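Local coordinates for acyl-coa oxidase (Arabidopsis thaliana, PDB 1W07) that catalyses the FAD-dependent, oxygen-consuming desaturation of long- and medium-chain acyl-CoAs to 2-trans-enoyl-CoAs in peroxisomal beta-oxidation, at the interface of chains A and B. Numbering follows the deposited sequence. Chains: chain A/B, Acyl-coa oxidase.

The interface of chains A and B. Residues chain A 73, 128-132; chain B 654-655, 657, 659.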
loop_
_atom_site.group_PDB
_atom_site.type_symbol
_atom_site.label_atom_id
_atom_site.label_comp_id
_atom_site.label_asym_id
_atom_site.label_seq_id
_atom_site.Cartn_x
_atom_site.Cartn_y
_atom_site.Cartn_z
ATOM N N PHE A 73 -25.656 -14.207 16.867
ATOM C CA PHE A 73 -25.816 -15.200 17.925
ATOM C C PHE A 73 -27.252 -15.722 17.908
ATOM O O PHE A 73 -27.491 -16.928 17.958
ATOM C CB PHE A 73 -25.527 -14.577 19.295
ATOM C CG PHE A 73 -24.065 -14.324 19.559
ATOM C CD1 PHE A 73 -23.648 -13.145 20.179
ATOM C CD2 PHE A 73 -23.099 -15.262 19.192
ATOM C CE1 PHE A 73 -22.296 -12.901 20.428
ATOM C CE2 PHE A 73 -21.741 -15.027 19.439
ATOM C CZ PHE A 73 -21.342 -13.843 20.055
ATOM N N LYS A 128 -20.959 -20.845 25.874
ATOM C CA LYS A 128 -22.338 -20.393 25.979
ATOM C C LYS A 128 -22.418 -18.879 26.112
ATOM O O LYS A 128 -23.468 -18.324 26.444
ATOM C CB LYS A 128 -23.029 -21.087 27.162
ATOM C CG LYS A 128 -23.235 -22.580 26.929
ATOM C CD LYS A 128 -22.893 -23.408 28.160
ATOM C CE LYS A 128 -22.494 -24.822 27.745
ATOM N NZ LYS A 128 -22.221 -25.718 28.904
ATOM N N MET A 129 -21.291 -18.226 25.838
ATOM C CA MET A 129 -21.191 -16.774 25.894
ATOM C C MET A 129 -21.512 -16.231 27.276
ATOM O O MET A 129 -21.865 -15.056 27.425
ATOM C CB MET A 129 -22.127 -16.133 24.863
ATOM C CG MET A 129 -21.832 -16.499 23.405
ATOM S SD MET A 129 -20.135 -16.133 22.928
ATOM C CE MET A 129 -20.125 -14.339 23.182
ATOM N N GLN A 130 -21.390 -17.084 28.289
ATOM C CA GLN A 130 -21.665 -16.668 29.660
ATOM C C GLN A 130 -20.609 -15.646 30.056
ATOM O O GLN A 130 -20.796 -14.878 30.987
ATOM C CB GLN A 130 -21.632 -17.876 30.599
ATOM C CG GLN A 130 -22.345 -19.098 30.036
ATOM C CD GLN A 130 -23.047 -19.921 31.100
ATOM O OE1 GLN A 130 -24.050 -19.490 31.669
ATOM N NE2 GLN A 130 -22.520 -21.110 31.377
ATOM N N ILE A 131 -19.493 -15.667 29.334
ATOM C CA ILE A 131 -18.405 -14.718 29.532
ATOM C C ILE A 131 -17.852 -14.405 28.141
ATOM O O ILE A 131 -18.102 -15.156 27.192
ATOM C CB ILE A 131 -17.259 -15.295 30.391
ATOM C CG1 ILE A 131 -16.732 -16.582 29.750
ATOM C CG2 ILE A 131 -17.735 -15.536 31.823
ATOM C CD1 ILE A 131 -15.521 -17.183 30.458
ATOM N N ILE A 132 -17.127 -13.291 28.021
ATOM C CA ILE A 132 -16.505 -12.878 26.758
ATOM C C ILE A 132 -15.021 -12.635 27.029
ATOM O O ILE A 132 -14.648 -11.777 27.841
ATOM C CB ILE A 132 -17.154 -11.597 26.197
ATOM C CG1 ILE A 132 -18.669 -11.820 26.038
ATOM C CG2 ILE A 132 -16.525 -11.238 24.852
ATOM C CD1 ILE A 132 -19.455 -10.599 25.583
ATOM N N VAL B 654 -26.734 -11.149 25.743
ATOM C CA VAL B 654 -25.938 -12.305 25.336
ATOM C C VAL B 654 -25.348 -12.989 26.566
ATOM O O VAL B 654 -25.433 -14.212 26.716
ATOM C CB VAL B 654 -24.778 -11.880 24.392
ATOM C CG1 VAL B 654 -23.876 -13.069 24.099
ATOM C CG2 VAL B 654 -25.345 -11.318 23.093
ATOM N N LEU B 655 -24.760 -12.181 27.441
ATOM C CA LEU B 655 -24.138 -12.671 28.665
ATOM C C LEU B 655 -25.147 -13.279 29.632
ATOM O O LEU B 655 -24.756 -13.923 30.602
ATOM C CB LEU B 655 -23.383 -11.529 29.361
ATOM C CG LEU B 655 -22.107 -11.017 28.673
ATOM C CD1 LEU B 655 -21.749 -9.626 29.199
ATOM C CD2 LEU B 655 -20.966 -12.018 28.896
ATOM N N GLN B 657 -27.927 -15.133 28.407
ATOM C CA GLN B 657 -28.661 -16.142 27.652
ATOM C C GLN B 657 -30.118 -15.721 27.481
ATOM O O GLN B 657 -31.031 -16.495 27.771
ATOM C CB GLN B 657 -28.601 -17.486 28.388
ATOM C CG GLN B 657 -27.256 -17.782 29.053
ATOM C CD GLN B 657 -26.107 -17.831 28.064
ATOM O OE1 GLN B 657 -26.087 -18.668 27.162
ATOM N NE2 GLN B 657 -25.140 -16.934 28.230
ATOM N N LEU B 659 -31.161 -14.192 24.460
ATOM C CA LEU B 659 -31.341 -13.942 23.035
ATOM C C LEU B 659 -32.652 -14.527 22.524
ATOM O O LEU B 659 -33.447 -13.744 21.966
ATOM C CB LEU B 659 -30.169 -14.532 22.253
ATOM C CG LEU B 659 -28.789 -13.993 22.641
ATOM C CD1 LEU B 659 -27.710 -14.788 21.916
ATOM C CD2 LEU B 659 -28.705 -12.506 22.309
ATOM O OXT LEU B 659 -32.868 -15.751 22.677
#
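B:Gln657 turns its carboxamide onto the backbone carbonyl of A:Lys128, the first residue past helix 116-127. Its amide nitrogen NE2 donates to A:Lys128 O at 2.8 Å, in a hydrogen bond that is bent (134° at H) and doubtful. The acceptor lies close to the plane of the amide, while the donor is tilted 25° from the carbonyl plane. The other branch, OE1, crowds the same oxygen, 2.7 Å from A:Lys128 O; both can only accept, so this approach is a clash. The carbonyl thus faces the whole head of the amide, and exchanging N and O would not relieve it. The side chain is bent at chi2, with its amide directed at chain A. An alanine here would probably leave A:Lys128 O without its partner from chain B and open a gap beside A:Gln130, whose CG the amide also approaches.

Apolar contacts lie beside it. B:Val654, near the end of helix 652-655, has CG1 anti to its own backbone N (chi1 174°). This methyl rests against both A:Met129 CB, at 3.6 Å, and A:Phe73 CD1. CG2 touches the same ring atom, CD1 of A:Phe73, at 3.8 Å. Within chain A, A:Met129 CG lies over one face of that ring toward the rim, so the aromatic group and the methionine form one surface for the valine. The C-terminal B:Leu659 adds its CD1 methyl against CB of A:Phe73, a residue of helix 58-78, at 3.4 Å.

Next to the valine, the side chain of B:Leu655 crosses that of A:Ile132 at about a right angle. Its CD2 methyl touches A:Ile132 CG1 at 3.7 Å and also packs against the carbonyl oxygens of A:Met129 and A:Gln130.

Together these contacts dock the C-terminal tail of one subunit onto the other subunit of the homodimer. The centre of the contact is about 24 Å from A:Glu424, the likely proton acceptor; the two-fold repeats it with the chains exchanged, suggesting a role in assembly rather than chemistry.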